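Local coordinates for protein TonB-dependent siderophore receptor (Pseudomonas aeruginosa 39016, PDB 5NEC) that probably carries ferric siderophores and siderophore-drug conjugates across the outer membrane with energy passed on by TonB, at residues A[54-59]-A[124-129]; A[104-109]-A[147-152]; A[274-279]-A[310-315]; A[580-585]-A[604-609]; A[630-635]-A[669-674]. All coordinates share one frame; numbering follows the deposited sequence.

Contact 1: A[54-59]-A[124-129]; sequences VTVVPK and LEQIEV
Val56 of 54-59 lies between Gln126 and Glu128 of the antiparallel strand 126-129, each of its methyls turned to a different partner. With CG1 anti to the backbone N (chi1 178°), that methyl reaches the amide end of Gln126, 3.8 Å from CD, the two side chains meeting at a slant. The other methyl, CG2, rests 4.0 Å from CG of Glu128, whose side chain runs alongside and points the same way. Gln126, extended beyond CG, runs along its own strand: its NE2 donates to OE2 of Glu128 at 2.8 Å, in the amide plane and on the anti lone pair, while the same carboxylate also takes bonds from Ser38, Ala39 and Asn148. On the other face Val57 and Ile127 meet CB to CB at 4.1 Å. Four backbone bonds close two hydrogen-bonded pairs, Thr55 with Val129 and Val57 with Ile127; Val57 N to Ile127 O measures 2.8 Å. Beyond the strand Lys59 crosses Glu125, but this ion pair is less certain because OE2 is crowded in the model; Lys59 NZ also has a salt bridge to Glu30. Strand 54-57 is an outermost strand of the mixed plug sheet. Strand 146-151 pairs with the far side of 124-130, helix 70-74 packs on Ile127 and Val129, and Phe599 of barrel strand 596-609 touches Thr55, Val57 and Pro58.

Contact 2: A[104-109]-A[147-152]; sequences SDTYVD and LNLVSK
Two parallel strands of the plug sheet, 106-108 and 147-151, meet here, and Asp109 at the end of the first grips Ser151 of the second. The ladder is made by backbone groups: Leu147 N gives to Asp105 O, Tyr107 N to Leu147 O, Leu149 N to Tyr107 O at 2.8 Å, and Asp109 N to Leu149 O at 2.9 Å. Just past the strand Asp109 has positive phi (49°), and its carboxylate turns back toward the neighbouring strand. OD1 accepts Ser151 N at 3.1 Å and OD2 accepts Ser151 OG at 2.8 Å, both on the syn side, so that two oxygens hold one residue. Ser151 OG also lies 3.4 Å from CG1 of Val108, which stands anti to the backbone N. On the face shared by Tyr107 and Asn148, OD1 of Asn148 approaches CB of Tyr107 to 3.4 Å, yet its hydrogen bond is to Gly110 N. The tyrosine ring meets Leu147 O at its edge, in plane, and touches Phe137 with the planes about 45° apart. Such a mixed sheet, with a parallel pair among antiparallel neighbours, belongs to the globular plug that fills the barrel of TonB-dependent receptors.

Contact 3: A[274-279]-A[310-315]; sequences RDFQKS and DYLWTQ
Arg274, just ahead of the first strand of a barrel hairpin, meets Thr314 of the second. The arginine chain bends at chi3 (81°), and its NH2 donates in the guanidinium plane to Thr314 OG1 at 2.9 Å; NE meanwhile makes a salt bridge with OD1 of Asp275. The Thr314 hydroxyl donates a hydrogen bond to OD2 of Asp275 (OG1 to OD2 2.6 Å), on the syn side, closing a ring of arginine, threonine and aspartate. A water that donates to the same OD2 and accepts from Thr314 N adds another link, and Leu271 N is a further donor to this oxygen. At Phe276, CG sits between the backbone N and the carbonyl carbon (chi1 57°), which brings the ring over the other strand. Leu312 CB makes a CH-pi contact over one face, offset toward the rim, 3.9 Å from the Phe276 centroid, while Asp310 O stands at the ring edge. Gln277 makes another: its CG lies over one face of the Tyr311 ring, offset toward the rim, 3.6 Å from the centroid, amide and ring planes 56° apart. Lys278 pairs with Asp310 through both backbone N-H groups, Lys278 N to Asp310 O being 2.9 Å; OD1 of Asp310 is hydrogen-bonded to Tyr377 OH. Strands 276-291 and 296-316 are flanked in the barrel wall by 225-238 and 327-354, Pro90 touches Gln277 and Tyr311, and Trp415 makes a cation-pi contact with Arg274.

Contact 4: A[580-585]-A[604-609]; sequences RVDGVE and YLDSEL
Tyr604 and Val584 form one rung of an antiparallel hairpin in the wall of the beta-barrel, built from strands 579-589 and 596-609. Tyr604, with the most surface covered in this contact, sets its CB 4.2 Å from CB of Val584. CG of the tyrosine is anti to the backbone N (chi1 174°), which turns the ring off the sheet on the face of Val584 and leaves the touching to CB. The rung is closed by two backbone bonds, Tyr604 N to Val584 O being 2.8 Å. Arg580 comes next in buried area and is paired with Glu608, again by two backbone bonds. Its side chain stands on the same face as that of Glu608, but its NH1 bridges to Asp560 of the adjoining strand 550-561; a bound C8E detergent lies about 5 Å from the Arg580 side chain. Asp582, facing Asp606, brings two like charges near each other, the OD2 atoms 4.3 Å apart; a salt bridge from Asp582 OD1 to Arg558 probably eases the repulsion. On the other face Val581 meets Ser607 and Leu605, its CG1 4.1 Å from CD2 of Leu605. Having no side chain, Gly583 lets Tyr604 O approach its CA to 3.0 Å.

Contact 5: A[630-635]-A[669-674]; sequences GNEMPN and VGNTVY
The side-chain amide of Asn671 reads the backbone of Glu632 like another peptide group. Its ND2 donates to Glu632 O at 3.0 Å in an almost straight bond (174°), lying in the amide plane, and its OD1 accepts Glu632 N at 3.0 Å with a more bent geometry (136°). ND2 also donates to Asp668 O, so both ends of this amide are engaged. Asn631 answers in the other direction: its ND2 gives to Val669 O at 3.1 Å, on a carbonyl lone pair and within its own amide plane. The two asparagine side chains slide past each other in opposite directions, amide planes stacked and 27° apart, with Asn631 CB 3.5 Å from Asn671 OD1. Apolar contact is limited to Pro634 CD against Val669 CG1 at 4.0 Å. These loops of the beta-barrel domain follow strands 596-609 and 653-666: Leu609 of the former packs on Val669, and Tyr666 of the latter touches Glu632 and Asn671.

Contacts 1 and 2 share the plug sheet, where strands 124-130 and 146-151 are neighbours and Glu128 O meets Asn148 N; they lie nearest the centre of the chain, the first antiparallel and the second parallel. Contacts 3 and 4 are both hairpins of the barrel wall, their centres about 36 Å apart: contact 3 is the more buried, with rings and an arginine-threonine-aspartate cluster, whereas contact 4 has a face with several charged residues and another lined by Val581 and Leu605. Contact 5, partly buried in loops far from the centre, relies on asparagine amides; it touches contact 4 where the backbone of Gly630 and Asn631 bonds to Leu609, the end of strand 596-609.

Contact 1: A[54-59]-A[124-129]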
# COMPACT_ATOMS: atom_id res chain seq x y z
N VAL A 54 -10.98 -10.03 -5.43
CA VAL A 54 -10.05 -10.03 -4.31
C VAL A 54 -8.78 -10.75 -4.74
O VAL A 54 -8.86 -11.87 -5.24
CB VAL A 54 -10.63 -10.75 -3.08
CG1 VAL A 54 -9.60 -10.80 -1.95
CG2 VAL A 54 -11.92 -10.06 -2.63
N THR A 55 -7.63 -10.12 -4.54
CA THR A 55 -6.34 -10.76 -4.78
C THR A 55 -5.52 -10.76 -3.50
O THR A 55 -5.31 -9.70 -2.89
CB THR A 55 -5.53 -10.04 -5.88
OG1 THR A 55 -6.31 -9.95 -7.08
CG2 THR A 55 -4.20 -10.76 -6.17
N VAL A 56 -5.07 -11.93 -3.08
CA VAL A 56 -4.20 -12.05 -1.93
C VAL A 56 -2.75 -12.24 -2.40
O VAL A 56 -2.47 -13.11 -3.21
CB VAL A 56 -4.66 -13.18 -1.00
CG1 VAL A 56 -3.71 -13.32 0.19
CG2 VAL A 56 -6.10 -12.92 -0.55
N VAL A 57 -1.85 -11.37 -1.95
CA VAL A 57 -0.42 -11.57 -2.17
C VAL A 57 0.06 -12.42 -1.01
O VAL A 57 0.16 -11.91 0.12
CB VAL A 57 0.38 -10.26 -2.24
CG1 VAL A 57 1.85 -10.55 -2.58
CG2 VAL A 57 -0.24 -9.32 -3.26
N PRO A 58 0.35 -13.71 -1.26
CA PRO A 58 0.74 -14.59 -0.16
C PRO A 58 2.19 -14.43 0.26
O PRO A 58 3.02 -13.91 -0.50
CB PRO A 58 0.52 -15.98 -0.74
CG PRO A 58 0.79 -15.81 -2.19
CD PRO A 58 0.41 -14.40 -2.56
N LYS A 59 2.48 -14.89 1.47
CA LYS A 59 3.82 -14.89 2.06
C LYS A 59 4.93 -15.27 1.08
O LYS A 59 5.97 -14.63 1.04
CB LYS A 59 3.84 -15.88 3.24
CG LYS A 59 5.10 -15.83 4.10
CD LYS A 59 5.36 -17.14 4.82
CE LYS A 59 4.27 -17.44 5.84
NZ LYS A 59 4.16 -18.88 6.20
N LEU A 124 4.33 -8.92 8.23
CA LEU A 124 3.11 -9.34 7.52
C LEU A 124 3.13 -10.80 7.04
O LEU A 124 4.16 -11.31 6.62
CB LEU A 124 2.84 -8.42 6.32
CG LEU A 124 2.70 -6.93 6.62
CD1 LEU A 124 2.36 -6.17 5.35
CD2 LEU A 124 1.66 -6.66 7.70
N GLU A 125 1.97 -11.43 7.11
CA GLU A 125 1.74 -12.78 6.62
C GLU A 125 1.35 -12.71 5.14
O GLU A 125 1.87 -13.46 4.32
CB GLU A 125 0.61 -13.44 7.43
CG GLU A 125 0.46 -14.94 7.25
CD GLU A 125 1.60 -15.75 7.86
OE1 GLU A 125 2.21 -15.33 8.88
OE2 GLU A 125 1.85 -16.85 7.31
N GLN A 126 0.43 -11.80 4.83
CA GLN A 126 -0.09 -11.62 3.48
C GLN A 126 -0.79 -10.26 3.33
O GLN A 126 -1.12 -9.61 4.31
CB GLN A 126 -1.07 -12.76 3.12
CG GLN A 126 -2.34 -12.75 3.96
CD GLN A 126 -3.12 -14.06 3.92
OE1 GLN A 126 -2.56 -15.15 3.79
NE2 GLN A 126 -4.44 -13.94 4.03
N ILE A 127 -1.02 -9.89 2.07
CA ILE A 127 -1.65 -8.63 1.71
C ILE A 127 -2.93 -8.91 0.90
O ILE A 127 -2.86 -9.51 -0.17
CB ILE A 127 -0.67 -7.76 0.89
CG1 ILE A 127 0.56 -7.42 1.73
CG2 ILE A 127 -1.33 -6.49 0.38
CD1 ILE A 127 1.81 -7.19 0.90
N GLU A 128 -4.07 -8.48 1.42
CA GLU A 128 -5.37 -8.74 0.79
C GLU A 128 -5.89 -7.48 0.09
O GLU A 128 -6.15 -6.47 0.74
CB GLU A 128 -6.36 -9.24 1.84
CG GLU A 128 -5.85 -10.47 2.59
CD GLU A 128 -6.82 -11.03 3.63
OE1 GLU A 128 -7.83 -10.36 3.95
OE2 GLU A 128 -6.55 -12.14 4.14
N VAL A 129 -6.01 -7.54 -1.24
CA VAL A 129 -6.45 -6.41 -2.07
C VAL A 129 -7.90 -6.61 -2.50
O VAL A 129 -8.18 -7.45 -3.33
CB VAL A 129 -5.56 -6.27 -3.33
CG1 VAL A 129 -5.84 -4.95 -4.05
CG2 VAL A 129 -4.09 -6.35 -2.95

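Contact 2: A[104-109]-A[147-152]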
# COMPACT_ATOMS: atom_id res chain seq x y z
N SER A 104 -7.02 6.25 3.00
CA SER A 104 -7.76 5.99 4.22
C SER A 104 -8.64 4.73 4.06
O SER A 104 -9.70 4.64 4.67
CB SER A 104 -8.58 7.23 4.59
OG SER A 104 -9.49 7.54 3.56
N ASP A 105 -8.18 3.78 3.24
CA ASP A 105 -8.74 2.44 3.19
C ASP A 105 -7.63 1.38 3.27
O ASP A 105 -7.66 0.37 2.57
CB ASP A 105 -9.59 2.27 1.93
CG ASP A 105 -10.80 3.15 1.95
OD1 ASP A 105 -11.82 2.71 2.53
OD2 ASP A 105 -10.74 4.28 1.40
N THR A 106 -6.65 1.65 4.13
CA THR A 106 -5.61 0.69 4.47
C THR A 106 -5.86 0.19 5.90
O THR A 106 -5.99 0.97 6.83
CB THR A 106 -4.20 1.28 4.28
OG1 THR A 106 -4.02 1.60 2.90
CG2 THR A 106 -3.12 0.27 4.68
N TYR A 107 -5.94 -1.12 6.02
CA TYR A 107 -6.32 -1.80 7.24
C TYR A 107 -5.17 -2.72 7.65
O TYR A 107 -4.45 -3.24 6.80
CB TYR A 107 -7.61 -2.58 6.99
CG TYR A 107 -8.78 -1.66 6.67
CD1 TYR A 107 -9.57 -1.14 7.69
CD2 TYR A 107 -9.07 -1.30 5.35
CE1 TYR A 107 -10.62 -0.29 7.41
CE2 TYR A 107 -10.13 -0.44 5.07
CZ TYR A 107 -10.89 0.06 6.11
OH TYR A 107 -11.95 0.90 5.88
N VAL A 108 -4.98 -2.85 8.97
CA VAL A 108 -4.12 -3.88 9.54
C VAL A 108 -5.03 -4.78 10.35
O VAL A 108 -5.63 -4.34 11.34
CB VAL A 108 -2.99 -3.29 10.40
CG1 VAL A 108 -2.22 -4.39 11.12
CG2 VAL A 108 -2.05 -2.44 9.54
N ASP A 109 -5.16 -6.04 9.92
CA ASP A 109 -6.09 -7.00 10.53
C ASP A 109 -7.49 -6.43 10.71
O ASP A 109 -8.02 -6.39 11.80
CB ASP A 109 -5.54 -7.50 11.86
CG ASP A 109 -4.18 -8.15 11.72
OD1 ASP A 109 -4.10 -9.21 11.06
OD2 ASP A 109 -3.19 -7.60 12.25
N LEU A 147 -6.93 -2.19 1.00
CA LEU A 147 -5.82 -3.08 1.33
C LEU A 147 -6.04 -3.54 2.76
O LEU A 147 -6.31 -2.71 3.63
CB LEU A 147 -4.47 -2.37 1.25
CG LEU A 147 -4.06 -1.69 -0.06
CD1 LEU A 147 -2.73 -1.00 0.09
CD2 LEU A 147 -3.98 -2.71 -1.19
N ASN A 148 -5.94 -4.84 2.98
CA ASN A 148 -5.93 -5.40 4.31
C ASN A 148 -4.63 -6.17 4.56
O ASN A 148 -4.37 -7.20 3.93
CB ASN A 148 -7.14 -6.31 4.55
CG ASN A 148 -7.26 -6.75 5.99
OD1 ASN A 148 -7.00 -5.97 6.92
ND2 ASN A 148 -7.62 -8.01 6.19
N LEU A 149 -3.84 -5.65 5.49
CA LEU A 149 -2.53 -6.19 5.82
C LEU A 149 -2.65 -7.12 7.03
O LEU A 149 -2.94 -6.66 8.13
CB LEU A 149 -1.56 -5.05 6.13
CG LEU A 149 -1.50 -3.89 5.15
CD1 LEU A 149 -0.32 -3.01 5.52
CD2 LEU A 149 -1.40 -4.36 3.71
N VAL A 150 -2.41 -8.42 6.82
CA VAL A 150 -2.54 -9.41 7.88
C VAL A 150 -1.22 -9.54 8.66
O VAL A 150 -0.20 -9.91 8.09
CB VAL A 150 -2.97 -10.79 7.30
CG1 VAL A 150 -3.28 -11.80 8.41
CG2 VAL A 150 -4.19 -10.63 6.38
N SER A 151 -1.23 -9.20 9.95
CA SER A 151 -0.04 -9.28 10.82
C SER A 151 0.34 -10.70 11.17
O SER A 151 -0.53 -11.53 11.39
CB SER A 151 -0.28 -8.60 12.16
OG SER A 151 -0.46 -7.22 12.01
N LYS A 152 1.63 -10.95 11.27
CA LYS A 152 2.13 -12.15 11.94
C LYS A 152 1.74 -12.09 13.42
O LYS A 152 1.98 -11.08 14.06
CB LYS A 152 3.65 -12.22 11.82
CG LYS A 152 4.13 -12.53 10.43
CD LYS A 152 5.64 -12.39 10.40
CE LYS A 152 6.19 -12.55 9.00
NZ LYS A 152 7.67 -12.58 9.12

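Contact 3: A[274-279]-A[310-315]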
# COMPACT_ATOMS: atom_id res chain seq x y z
N ARG A 274 20.59 19.45 4.50
CA ARG A 274 19.32 20.02 4.93
C ARG A 274 18.19 19.01 5.05
O ARG A 274 17.42 19.07 6.01
CB ARG A 274 18.88 21.13 3.96
CG ARG A 274 17.50 21.69 4.25
CD ARG A 274 17.09 22.80 3.31
NE ARG A 274 16.58 22.31 2.04
CZ ARG A 274 16.17 23.11 1.05
NH1 ARG A 274 16.22 24.44 1.16
NH2 ARG A 274 15.73 22.57 -0.09
N ASP A 275 18.04 18.14 4.07
CA ASP A 275 16.80 17.37 3.93
C ASP A 275 16.79 16.14 4.83
O ASP A 275 17.82 15.52 5.02
CB ASP A 275 16.56 16.98 2.46
CG ASP A 275 16.44 18.21 1.52
OD1 ASP A 275 16.18 19.34 2.01
OD2 ASP A 275 16.62 18.03 0.29
N PHE A 276 15.63 15.80 5.37
CA PHE A 276 15.50 14.67 6.29
C PHE A 276 14.07 14.13 6.25
O PHE A 276 13.14 14.84 5.91
CB PHE A 276 15.90 15.06 7.74
CG PHE A 276 15.12 16.22 8.32
CD1 PHE A 276 13.87 16.03 8.88
CD2 PHE A 276 15.64 17.52 8.30
CE1 PHE A 276 13.15 17.09 9.40
CE2 PHE A 276 14.93 18.58 8.82
CZ PHE A 276 13.68 18.37 9.37
N GLN A 277 13.92 12.86 6.60
CA GLN A 277 12.62 12.22 6.64
C GLN A 277 12.63 11.23 7.80
O GLN A 277 13.24 10.18 7.72
CB GLN A 277 12.36 11.56 5.30
CG GLN A 277 10.99 10.96 5.11
CD GLN A 277 10.95 10.05 3.92
OE1 GLN A 277 11.36 10.41 2.82
NE2 GLN A 277 10.56 8.81 4.15
N LYS A 278 12.01 11.62 8.91
CA LYS A 278 12.03 10.87 10.16
C LYS A 278 10.62 10.46 10.51
O LYS A 278 9.72 11.28 10.44
CB LYS A 278 12.57 11.74 11.29
CG LYS A 278 14.06 11.89 11.18
CD LYS A 278 14.58 13.09 11.97
CE LYS A 278 16.10 13.12 11.88
NZ LYS A 278 16.65 14.46 12.21
N SER A 279 10.43 9.20 10.87
CA SER A 279 9.12 8.76 11.33
C SER A 279 9.22 7.71 12.42
O SER A 279 10.23 7.05 12.58
CB SER A 279 8.24 8.31 10.15
OG SER A 279 8.51 7.00 9.77
N ASP A 310 8.32 13.81 10.72
CA ASP A 310 9.10 15.03 10.69
C ASP A 310 9.93 14.98 9.37
O ASP A 310 10.99 14.32 9.29
CB ASP A 310 9.96 15.09 11.96
CG ASP A 310 10.69 16.41 12.13
OD1 ASP A 310 10.42 17.40 11.42
OD2 ASP A 310 11.58 16.43 12.99
N TYR A 311 9.37 15.65 8.34
CA TYR A 311 9.86 15.59 6.96
C TYR A 311 10.22 16.98 6.46
O TYR A 311 9.47 17.92 6.68
CB TYR A 311 8.77 15.05 6.01
CG TYR A 311 8.29 13.62 6.20
CD1 TYR A 311 8.87 12.76 7.14
CD2 TYR A 311 7.26 13.11 5.41
CE1 TYR A 311 8.43 11.46 7.29
CE2 TYR A 311 6.82 11.79 5.56
CZ TYR A 311 7.41 10.98 6.50
OH TYR A 311 7.00 9.68 6.68
N LEU A 312 11.36 17.09 5.77
CA LEU A 312 11.76 18.28 5.01
C LEU A 312 12.53 17.85 3.76
O LEU A 312 13.61 17.25 3.87
CB LEU A 312 12.66 19.17 5.86
CG LEU A 312 13.40 20.35 5.20
CD1 LEU A 312 12.41 21.29 4.60
CD2 LEU A 312 14.25 21.13 6.19
N TRP A 313 12.00 18.18 2.59
CA TRP A 313 12.59 17.69 1.35
C TRP A 313 12.55 18.75 0.25
O TRP A 313 11.92 19.80 0.40
CB TRP A 313 11.90 16.38 0.92
CG TRP A 313 10.55 16.53 0.33
CD1 TRP A 313 10.24 16.51 -0.98
CD2 TRP A 313 9.31 16.71 1.03
NE1 TRP A 313 8.89 16.67 -1.16
CE2 TRP A 313 8.29 16.79 0.06
CE3 TRP A 313 8.96 16.79 2.39
CZ2 TRP A 313 6.92 16.97 0.40
CZ3 TRP A 313 7.61 16.96 2.72
CH2 TRP A 313 6.61 17.06 1.72
N THR A 314 13.24 18.45 -0.86
CA THR A 314 13.39 19.37 -1.99
C THR A 314 12.55 18.93 -3.18
O THR A 314 12.47 17.74 -3.49
CB THR A 314 14.87 19.46 -2.39
OG1 THR A 314 15.65 19.89 -1.27
CG2 THR A 314 15.07 20.41 -3.58
N GLN A 315 11.91 19.88 -3.84
CA GLN A 315 11.21 19.63 -5.12
C GLN A 315 11.89 20.45 -6.21
O GLN A 315 12.10 21.66 -6.04
CB GLN A 315 9.75 20.02 -5.03
CG GLN A 315 9.07 19.43 -3.82
CD GLN A 315 7.57 19.66 -3.78
OE1 GLN A 315 6.92 19.22 -2.84
NE2 GLN A 315 7.01 20.36 -4.78
O HOH W 1 15.19 16.21 -1.00

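Contact 4: A[580-585]-A[604-609]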
# COMPACT_ATOMS: atom_id res chain seq x y z
N ARG A 580 -16.46 8.24 -14.25
CA ARG A 580 -16.76 6.86 -14.57
C ARG A 580 -15.47 6.09 -14.80
O ARG A 580 -14.56 6.59 -15.47
CB ARG A 580 -17.64 6.77 -15.82
CG ARG A 580 -18.10 5.36 -16.16
CD ARG A 580 -18.62 5.24 -17.58
NE ARG A 580 -19.53 6.32 -17.94
CZ ARG A 580 -20.82 6.40 -17.59
NH1 ARG A 580 -21.40 5.47 -16.84
NH2 ARG A 580 -21.53 7.45 -17.99
N VAL A 581 -15.39 4.88 -14.24
CA VAL A 581 -14.34 3.92 -14.57
C VAL A 581 -15.01 2.62 -14.99
O VAL A 581 -15.76 2.03 -14.23
CB VAL A 581 -13.41 3.65 -13.38
CG1 VAL A 581 -12.27 2.71 -13.78
CG2 VAL A 581 -12.85 4.95 -12.84
N ASP A 582 -14.74 2.20 -16.23
CA ASP A 582 -15.11 0.88 -16.73
C ASP A 582 -13.83 0.07 -16.83
O ASP A 582 -12.79 0.60 -17.24
CB ASP A 582 -15.77 0.96 -18.11
CG ASP A 582 -17.07 1.76 -18.11
OD1 ASP A 582 -17.79 1.78 -17.09
OD2 ASP A 582 -17.38 2.39 -19.15
N GLY A 583 -13.89 -1.21 -16.47
CA GLY A 583 -12.71 -2.03 -16.52
C GLY A 583 -12.87 -3.53 -16.62
O GLY A 583 -13.96 -4.07 -16.49
N VAL A 584 -11.73 -4.17 -16.87
CA VAL A 584 -11.61 -5.61 -16.99
C VAL A 584 -10.40 -6.06 -16.19
O VAL A 584 -9.33 -5.45 -16.29
CB VAL A 584 -11.40 -6.04 -18.46
CG1 VAL A 584 -11.22 -7.56 -18.55
CG2 VAL A 584 -12.55 -5.55 -19.34
N GLU A 585 -10.56 -7.14 -15.43
CA GLU A 585 -9.51 -7.70 -14.59
C GLU A 585 -9.44 -9.21 -14.84
O GLU A 585 -10.45 -9.88 -14.84
CB GLU A 585 -9.79 -7.39 -13.11
CG GLU A 585 -9.24 -6.02 -12.69
CD GLU A 585 -9.90 -5.39 -11.45
OE1 GLU A 585 -10.73 -6.03 -10.77
OE2 GLU A 585 -9.58 -4.21 -11.15
N TYR A 604 -7.43 -3.52 -17.15
CA TYR A 604 -7.82 -2.51 -18.11
C TYR A 604 -8.74 -1.53 -17.39
O TYR A 604 -9.75 -1.93 -16.83
CB TYR A 604 -8.55 -3.14 -19.31
CG TYR A 604 -9.12 -2.13 -20.28
CD1 TYR A 604 -8.32 -1.53 -21.25
CD2 TYR A 604 -10.48 -1.77 -20.22
CE1 TYR A 604 -8.85 -0.59 -22.14
CE2 TYR A 604 -11.02 -0.84 -21.11
CZ TYR A 604 -10.20 -0.27 -22.07
OH TYR A 604 -10.72 0.65 -22.94
N LEU A 605 -8.38 -0.25 -17.40
CA LEU A 605 -9.14 0.78 -16.72
C LEU A 605 -9.40 1.90 -17.72
O LEU A 605 -8.48 2.62 -18.11
CB LEU A 605 -8.34 1.31 -15.53
CG LEU A 605 -8.04 0.27 -14.44
CD1 LEU A 605 -7.05 0.81 -13.42
CD2 LEU A 605 -9.32 -0.17 -13.76
N ASP A 606 -10.64 1.98 -18.18
CA ASP A 606 -11.08 3.08 -19.03
C ASP A 606 -11.76 4.06 -18.11
O ASP A 606 -12.87 3.80 -17.66
CB ASP A 606 -12.04 2.56 -20.10
CG ASP A 606 -12.66 3.66 -20.92
OD1 ASP A 606 -11.99 4.68 -21.17
OD2 ASP A 606 -13.82 3.50 -21.33
N SER A 607 -11.10 5.17 -17.82
CA SER A 607 -11.61 6.16 -16.88
C SER A 607 -11.88 7.50 -17.55
O SER A 607 -11.27 7.83 -18.55
CB SER A 607 -10.63 6.33 -15.72
OG SER A 607 -9.47 7.05 -16.10
N GLU A 608 -12.80 8.26 -16.98
CA GLU A 608 -13.25 9.52 -17.56
C GLU A 608 -13.84 10.47 -16.53
O GLU A 608 -14.54 10.03 -15.63
CB GLU A 608 -14.31 9.24 -18.63
CG GLU A 608 -14.71 10.49 -19.43
CD GLU A 608 -15.60 10.23 -20.64
OE1 GLU A 608 -15.74 9.06 -21.08
OE2 GLU A 608 -16.14 11.20 -21.19
N LEU A 609 -13.55 11.76 -16.69
CA LEU A 609 -14.31 12.83 -16.01
C LEU A 609 -15.42 13.33 -16.94
O LEU A 609 -15.15 13.62 -18.10
CB LEU A 609 -13.39 13.99 -15.62
CG LEU A 609 -12.36 13.69 -14.52
CD1 LEU A 609 -11.33 14.82 -14.40
CD2 LEU A 609 -13.06 13.43 -13.17

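Contact 5: A[630-635]-A[669-674]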
# COMPACT_ATOMS: atom_id res chain seq x y z
N GLY A 630 -14.04 14.77 -20.26
CA GLY A 630 -13.40 13.82 -21.19
C GLY A 630 -11.97 13.41 -20.87
O GLY A 630 -11.38 12.59 -21.58
N ASN A 631 -11.39 13.98 -19.81
CA ASN A 631 -10.04 13.62 -19.38
C ASN A 631 -10.03 12.31 -18.58
O ASN A 631 -11.01 11.96 -17.91
CB ASN A 631 -9.44 14.75 -18.54
CG ASN A 631 -9.22 16.02 -19.35
OD1 ASN A 631 -9.52 16.08 -20.54
ND2 ASN A 631 -8.68 17.04 -18.71
N GLU A 632 -8.91 11.59 -18.67
CA GLU A 632 -8.65 10.40 -17.85
C GLU A 632 -8.36 10.77 -16.39
O GLU A 632 -7.92 11.88 -16.09
CB GLU A 632 -7.46 9.61 -18.41
CG GLU A 632 -7.76 8.95 -19.75
CD GLU A 632 -6.55 8.28 -20.38
OE1 GLU A 632 -5.79 7.62 -19.63
OE2 GLU A 632 -6.37 8.41 -21.61
N MET A 633 -8.62 9.84 -15.48
CA MET A 633 -8.35 10.03 -14.05
C MET A 633 -6.84 9.99 -13.87
O MET A 633 -6.18 9.19 -14.55
CB MET A 633 -8.95 8.91 -13.20
CG MET A 633 -10.46 8.79 -13.22
SD MET A 633 -11.36 10.05 -12.34
CE MET A 633 -10.99 9.59 -10.65
N PRO A 634 -6.28 10.83 -12.98
CA PRO A 634 -4.85 10.72 -12.70
C PRO A 634 -4.51 9.39 -12.02
O PRO A 634 -5.39 8.76 -11.45
CB PRO A 634 -4.57 11.91 -11.77
CG PRO A 634 -5.90 12.23 -11.15
CD PRO A 634 -6.92 11.91 -12.20
N ASN A 635 -3.26 8.97 -12.12
CA ASN A 635 -2.78 7.78 -11.38
C ASN A 635 -3.58 6.52 -11.71
O ASN A 635 -3.82 5.68 -10.85
CB ASN A 635 -2.75 8.10 -9.87
CG ASN A 635 -1.98 9.38 -9.59
OD1 ASN A 635 -0.76 9.46 -9.88
ND2 ASN A 635 -2.66 10.39 -9.06
N VAL A 669 -5.75 15.89 -13.00
CA VAL A 669 -7.07 15.85 -13.65
C VAL A 669 -7.04 16.55 -15.02
O VAL A 669 -7.72 16.11 -15.93
CB VAL A 669 -8.23 16.44 -12.80
CG1 VAL A 669 -8.47 15.59 -11.57
CG2 VAL A 669 -7.97 17.90 -12.40
N GLY A 670 -6.24 17.61 -15.14
CA GLY A 670 -6.09 18.33 -16.41
C GLY A 670 -5.33 17.60 -17.51
O GLY A 670 -5.34 18.05 -18.65
N ASN A 671 -4.65 16.50 -17.17
CA ASN A 671 -3.91 15.66 -18.13
C ASN A 671 -2.79 16.42 -18.86
O ASN A 671 -2.51 16.13 -20.03
CB ASN A 671 -4.85 14.98 -19.15
CG ASN A 671 -5.77 13.91 -18.54
OD1 ASN A 671 -6.38 13.15 -19.29
ND2 ASN A 671 -5.91 13.85 -17.22
N THR A 672 -2.14 17.36 -18.16
CA THR A 672 -1.05 18.19 -18.71
C THR A 672 0.35 17.65 -18.39
O THR A 672 1.34 18.10 -18.98
CB THR A 672 -1.12 19.65 -18.23
OG1 THR A 672 -0.85 19.73 -16.82
CG2 THR A 672 -2.50 20.25 -18.51
N VAL A 673 0.43 16.72 -17.44
CA VAL A 673 1.71 16.07 -17.10
C VAL A 673 1.51 14.57 -16.94
O VAL A 673 0.41 14.11 -16.59
CB VAL A 673 2.36 16.66 -15.82
CG1 VAL A 673 2.69 18.12 -16.03
CG2 VAL A 673 1.48 16.47 -14.58
N TYR A 674 2.56 13.81 -17.21
CA TYR A 674 2.46 12.35 -17.24
C TYR A 674 3.83 11.72 -17.14
O TYR A 674 4.84 12.40 -17.33
CB TYR A 674 1.75 11.88 -18.53
CG TYR A 674 2.62 11.82 -19.77
CD1 TYR A 674 2.82 12.95 -20.55
CD2 TYR A 674 3.22 10.63 -20.17
CE1 TYR A 674 3.60 12.91 -21.71
CE2 TYR A 674 4.01 10.56 -21.30
CZ TYR A 674 4.19 11.70 -22.08
OH TYR A 674 4.98 11.61 -23.19